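Local coordinates for protein pyocin-S2 (Pseudomonas aeruginosa, PDB 5ODW) that kills sensitive cells by breaking down their chromosomal DNA and blocking lipid synthesis, the chain here being its largely helical N-terminal part, without the nuclease domain, at residues L68-V80 with D170-T182. Numbering follows the deposited sequence.
Sequences LKKNLKNETLKEV and DIYKAQIAILKQT
The carbonyl oxygen Ile178 O is gripped twice by Thr182, whose backbone N and hydroxyl OG1 approach from opposite faces of the carbonyl plane, each at 3.0 Å. With its hydroxyl turned back onto its own helix in this way, Thr182 presents OG1 to Leu77 CD2 as a packing surface. Ile178 packs on the other helix with two branches: CG2 lies 3.5 Å from Thr76 CG2, and Ile178 CD1 reaches over the backbone of Lys73. The centre of the contact illustrates knobs-into-holes packing. Leu72, with CG swung anti to the backbone N (chi1 -152°), drops between Ile171, Ala174, Gln175 and Ile178; its CD1 sits 3.7 Å from Ile171 CG2, and its other methyl rests on Ala174 and on the aliphatic part of Gln175. Reciprocally, Gln175 extends across Leu72 at about a right angle, and its amide end enters a buried polar patch lined by Glu75, Thr76 and Glu79. Ile23 covers part of this patch. At the far end, Val80 meets Leu179, and both also touch helix 96-121. The break at Asn71 redirects the chain, and helix 72-80 crosses helix 170-182 at -68°. Lys69 NZ stays 4.6 Å from Asp170 OD2, beyond a salt bridge, so this pair near the surface probably adds only mild attraction, and the join between the helices rests on interlocking side chains, apolar around Leu72 and Ile178 and polar where the Gln175 amide is buried among acidic and hydroxyl groups.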
loop_
_atom_site.group_PDB
_atom_site.type_symbol
_atom_site.label_atom_id
_atom_site.label_comp_id
_atom_site.label_asym_id
_atom_site.label_seq_id
_atom_site.Cartn_x
_atom_site.Cartn_y
_atom_site.Cartn_z
ATOM N N LEU C 68 -8.037 -5.958 50.083
ATOM C CA LEU C 68 -8.101 -7.315 50.602
ATOM C C LEU C 68 -6.831 -7.703 51.381
ATOM O O LEU C 68 -6.950 -8.319 52.441
ATOM C CB LEU C 68 -8.396 -8.256 49.429
ATOM C CG LEU C 68 -8.652 -9.716 49.707
ATOM C CD1 LEU C 68 -9.937 -9.936 50.500
ATOM C CD2 LEU C 68 -8.699 -10.480 48.411
ATOM N N LYS C 69 -5.661 -7.300 50.899
ATOM C CA LYS C 69 -4.421 -7.531 51.632
ATOM C C LYS C 69 -4.427 -6.711 52.934
ATOM O O LYS C 69 -3.985 -7.181 53.977
ATOM C CB LYS C 69 -3.200 -7.202 50.776
ATOM C CG LYS C 69 -2.014 -8.107 51.062
ATOM C CD LYS C 69 -0.881 -7.903 50.071
ATOM C CE LYS C 69 -0.088 -6.644 50.379
ATOM N NZ LYS C 69 1.176 -6.584 49.595
ATOM N N LYS C 70 -4.918 -5.476 52.851
ATOM C CA LYS C 70 -5.047 -4.579 53.999
ATOM C C LYS C 70 -5.704 -5.352 55.167
ATOM O O LYS C 70 -5.073 -5.510 56.222
ATOM C CB LYS C 70 -5.925 -3.364 53.639
ATOM C CG LYS C 70 -5.160 -2.147 53.150
ATOM C CD LYS C 70 -6.027 -0.882 53.233
ATOM C CE LYS C 70 -5.372 0.344 52.628
ATOM N NZ LYS C 70 -6.104 1.602 52.962
ATOM N N ASN C 71 -6.897 -5.901 54.938
ATOM C CA ASN C 71 -7.684 -6.614 55.952
ATOM C C ASN C 71 -7.805 -8.127 55.768
ATOM O O ASN C 71 -8.878 -8.679 55.967
ATOM C CB ASN C 71 -9.103 -6.048 55.996
ATOM C CG ASN C 71 -9.132 -4.547 56.168
ATOM O OD1 ASN C 71 -8.375 -3.983 56.956
ATOM N ND2 ASN C 71 -10.024 -3.892 55.438
ATOM N N LEU C 72 -6.732 -8.796 55.371
ATOM C CA LEU C 72 -6.797 -10.240 55.098
ATOM C C LEU C 72 -6.991 -11.115 56.362
ATOM O O LEU C 72 -7.624 -12.172 56.258
ATOM C CB LEU C 72 -5.598 -10.733 54.254
ATOM C CG LEU C 72 -5.866 -11.967 53.368
ATOM C CD1 LEU C 72 -6.987 -11.712 52.345
ATOM C CD2 LEU C 72 -4.611 -12.436 52.705
ATOM N N LYS C 73 -6.457 -10.675 57.539
ATOM C CA LYS C 73 -6.566 -11.386 58.831
ATOM C C LYS C 73 -8.034 -11.548 59.225
ATOM O O LYS C 73 -8.444 -12.649 59.572
ATOM C CB LYS C 73 -5.816 -10.646 59.964
ATOM C CG LYS C 73 -4.357 -10.291 59.670
ATOM C CD LYS C 73 -3.584 -9.928 60.937
ATOM C CE LYS C 73 -2.219 -9.369 60.641
ATOM N NZ LYS C 73 -1.380 -9.347 61.867
ATOM N N ASN C 74 -8.824 -10.453 59.135
ATOM C CA ASN C 74 -10.248 -10.410 59.492
ATOM C C ASN C 74 -11.090 -11.104 58.460
ATOM O O ASN C 74 -12.024 -11.815 58.821
ATOM C CB ASN C 74 -10.729 -8.973 59.676
ATOM C CG ASN C 74 -9.815 -8.160 60.546
ATOM O OD1 ASN C 74 -9.520 -8.526 61.698
ATOM N ND2 ASN C 74 -9.287 -7.080 59.981
ATOM N N GLU C 75 -10.765 -10.899 57.176
ATOM C CA GLU C 75 -11.479 -11.513 56.064
ATOM C C GLU C 75 -11.397 -13.036 56.154
ATOM O O GLU C 75 -12.440 -13.693 56.081
ATOM C CB GLU C 75 -10.931 -11.005 54.722
ATOM C CG GLU C 75 -11.749 -11.414 53.513
ATOM C CD GLU C 75 -11.532 -12.816 52.978
ATOM O OE1 GLU C 75 -10.366 -13.189 52.715
ATOM O OE2 GLU C 75 -12.540 -13.536 52.808
ATOM N N THR C 76 -10.182 -13.592 56.323
ATOM C CA THR C 76 -10.016 -15.039 56.380
ATOM C C THR C 76 -10.596 -15.606 57.705
ATOM O O THR C 76 -11.267 -16.644 57.666
ATOM C CB THR C 76 -8.582 -15.440 56.047
ATOM O OG1 THR C 76 -8.566 -16.795 55.602
ATOM C CG2 THR C 76 -7.622 -15.227 57.182
ATOM N N LEU C 77 -10.445 -14.882 58.843
ATOM C CA LEU C 77 -11.053 -15.344 60.093
ATOM C C LEU C 77 -12.593 -15.267 60.021
ATOM O O LEU C 77 -13.265 -16.082 60.657
ATOM C CB LEU C 77 -10.473 -14.673 61.350
ATOM C CG LEU C 77 -8.983 -14.968 61.678
ATOM C CD1 LEU C 77 -8.535 -14.182 62.890
ATOM C CD2 LEU C 77 -8.693 -16.472 61.888
ATOM N N LYS C 78 -13.131 -14.372 59.171
ATOM C CA LYS C 78 -14.567 -14.268 58.912
ATOM C C LYS C 78 -15.024 -15.476 58.033
ATOM O O LYS C 78 -16.165 -15.944 58.185
ATOM C CB LYS C 78 -14.919 -12.925 58.241
ATOM C CG LYS C 78 -16.397 -12.536 58.318
ATOM C CD LYS C 78 -16.756 -11.538 57.204
ATOM C CE LYS C 78 -18.234 -11.505 56.879
ATOM N NZ LYS C 78 -18.525 -10.658 55.690
ATOM N N GLU C 79 -14.133 -15.981 57.128
ATOM C CA GLU C 79 -14.433 -17.154 56.282
ATOM C C GLU C 79 -14.564 -18.367 57.205
ATOM O O GLU C 79 -15.525 -19.145 57.096
ATOM C CB GLU C 79 -13.308 -17.425 55.269
ATOM C CG GLU C 79 -13.348 -16.599 53.999
ATOM C CD GLU C 79 -12.340 -17.042 52.951
ATOM O OE1 GLU C 79 -12.068 -18.263 52.866
ATOM O OE2 GLU C 79 -11.846 -16.174 52.193
ATOM N N VAL C 80 -13.579 -18.487 58.138
ATOM C CA VAL C 80 -13.468 -19.511 59.172
ATOM C C VAL C 80 -14.746 -19.469 60.014
ATOM O O VAL C 80 -15.364 -20.512 60.222
ATOM C CB VAL C 80 -12.164 -19.297 60.012
ATOM C CG1 VAL C 80 -12.151 -20.128 61.301
ATOM C CG2 VAL C 80 -10.923 -19.592 59.178
ATOM N N ASP C 170 -1.353 -14.438 45.213
ATOM C CA ASP C 170 -0.693 -13.661 46.262
ATOM C C ASP C 170 -1.480 -13.805 47.592
ATOM O O ASP C 170 -0.901 -14.135 48.633
ATOM C CB ASP C 170 -0.535 -12.179 45.833
ATOM C CG ASP C 170 0.359 -11.351 46.757
ATOM O OD1 ASP C 170 1.538 -11.743 46.962
ATOM O OD2 ASP C 170 -0.110 -10.301 47.259
ATOM N N ILE C 171 -2.806 -13.606 47.515
ATOM C CA ILE C 171 -3.770 -13.714 48.606
ATOM C C ILE C 171 -3.756 -15.143 49.211
ATOM O O ILE C 171 -3.499 -15.282 50.407
ATOM C CB ILE C 171 -5.187 -13.242 48.127
ATOM C CG1 ILE C 171 -5.209 -11.745 47.677
ATOM C CG2 ILE C 171 -6.277 -13.535 49.157
ATOM C CD1 ILE C 171 -4.673 -10.663 48.679
ATOM N N TYR C 172 -3.988 -16.188 48.377
ATOM C CA TYR C 172 -3.977 -17.608 48.775
ATOM C C TYR C 172 -2.693 -17.988 49.541
ATOM O O TYR C 172 -2.805 -18.623 50.589
ATOM C CB TYR C 172 -4.136 -18.541 47.558
ATOM C CG TYR C 172 -5.504 -18.606 46.899
ATOM C CD1 TYR C 172 -6.658 -18.806 47.656
ATOM C CD2 TYR C 172 -5.626 -18.664 45.512
ATOM C CE1 TYR C 172 -7.908 -18.950 47.051
ATOM C CE2 TYR C 172 -6.868 -18.801 44.894
ATOM C CZ TYR C 172 -8.007 -18.942 45.666
ATOM O OH TYR C 172 -9.227 -19.103 45.052
ATOM N N LYS C 173 -1.486 -17.578 49.037
ATOM C CA LYS C 173 -0.167 -17.815 49.661
ATOM C C LYS C 173 -0.130 -17.247 51.087
ATOM O O LYS C 173 0.387 -17.908 51.990
ATOM C CB LYS C 173 0.961 -17.149 48.835
ATOM C CG LYS C 173 1.938 -18.100 48.134
ATOM C CD LYS C 173 3.021 -17.309 47.373
ATOM C CE LYS C 173 3.774 -18.089 46.308
ATOM N NZ LYS C 173 4.309 -17.198 45.238
ATOM N N ALA C 174 -0.675 -16.022 51.276
ATOM C CA ALA C 174 -0.746 -15.306 52.554
ATOM C C ALA C 174 -1.807 -15.886 53.502
ATOM O O ALA C 174 -1.595 -15.891 54.720
ATOM C CB ALA C 174 -1.025 -13.839 52.306
ATOM N N GLN C 175 -2.950 -16.356 52.941
ATOM C CA GLN C 175 -4.052 -16.962 53.695
ATOM C C GLN C 175 -3.630 -18.264 54.357
ATOM O O GLN C 175 -4.066 -18.538 55.474
ATOM C CB GLN C 175 -5.284 -17.186 52.810
ATOM C CG GLN C 175 -6.114 -15.921 52.604
ATOM C CD GLN C 175 -7.398 -16.163 51.861
ATOM O OE1 GLN C 175 -8.477 -15.831 52.338
ATOM N NE2 GLN C 175 -7.317 -16.701 50.659
ATOM N N ILE C 176 -2.770 -19.061 53.670
ATOM C CA ILE C 176 -2.222 -20.327 54.182
ATOM C C ILE C 176 -1.340 -20.034 55.413
ATOM O O ILE C 176 -1.435 -20.754 56.406
ATOM C CB ILE C 176 -1.513 -21.170 53.074
ATOM C CG1 ILE C 176 -2.521 -21.580 51.975
ATOM C CG2 ILE C 176 -0.860 -22.429 53.684
ATOM C CD1 ILE C 176 -1.960 -21.936 50.685
ATOM N N ALA C 177 -0.546 -18.940 55.363
ATOM C CA ALA C 177 0.303 -18.479 56.463
ATOM C C ALA C 177 -0.554 -18.151 57.691
ATOM O O ALA C 177 -0.198 -18.547 58.810
ATOM C CB ALA C 177 1.096 -17.255 56.034
ATOM N N ILE C 178 -1.701 -17.465 57.468
ATOM C CA ILE C 178 -2.673 -17.091 58.510
ATOM C C ILE C 178 -3.297 -18.347 59.122
ATOM O O ILE C 178 -3.444 -18.411 60.344
ATOM C CB ILE C 178 -3.770 -16.083 58.014
ATOM C CG1 ILE C 178 -3.154 -14.761 57.500
ATOM C CG2 ILE C 178 -4.782 -15.825 59.121
ATOM C CD1 ILE C 178 -4.120 -13.765 56.962
ATOM N N LEU C 179 -3.670 -19.330 58.271
ATOM C CA LEU C 179 -4.295 -20.579 58.702
ATOM C C LEU C 179 -3.316 -21.513 59.398
ATOM O O LEU C 179 -3.743 -22.234 60.287
ATOM C CB LEU C 179 -5.038 -21.287 57.558
ATOM C CG LEU C 179 -6.309 -20.590 57.060
ATOM C CD1 LEU C 179 -6.627 -20.975 55.628
ATOM C CD2 LEU C 179 -7.488 -20.867 57.973
ATOM N N LYS C 180 -2.011 -21.483 59.029
ATOM C CA LYS C 180 -0.946 -22.282 59.663
ATOM C C LYS C 180 -0.787 -21.825 61.122
ATOM O O LYS C 180 -0.707 -22.660 62.022
ATOM C CB LYS C 180 0.388 -22.119 58.904
ATOM C CG LYS C 180 1.059 -23.435 58.541
ATOM C CD LYS C 180 0.880 -23.777 57.060
ATOM C CE LYS C 180 1.597 -25.045 56.648
ATOM N NZ LYS C 180 1.460 -25.308 55.191
ATOM N N GLN C 181 -0.785 -20.488 61.343
ATOM C CA GLN C 181 -0.681 -19.857 62.660
ATOM C C GLN C 181 -1.951 -20.090 63.472
ATOM O O GLN C 181 -1.848 -20.333 64.677
ATOM C CB GLN C 181 -0.367 -18.355 62.539
ATOM C CG GLN C 181 -0.101 -17.668 63.891
ATOM C CD GLN C 181 0.373 -16.233 63.782
ATOM O OE1 GLN C 181 0.607 -15.725 62.681
ATOM N NE2 GLN C 181 0.531 -15.534 64.912
ATOM N N THR C 182 -3.141 -20.040 62.817
ATOM C CA THR C 182 -4.426 -20.311 63.469
ATOM C C THR C 182 -4.503 -21.786 63.897
ATOM O O THR C 182 -4.885 -22.056 65.036
ATOM C CB THR C 182 -5.606 -19.829 62.622
ATOM O OG1 THR C 182 -5.510 -18.412 62.478
ATOM C CG2 THR C 182 -6.952 -20.167 63.254
#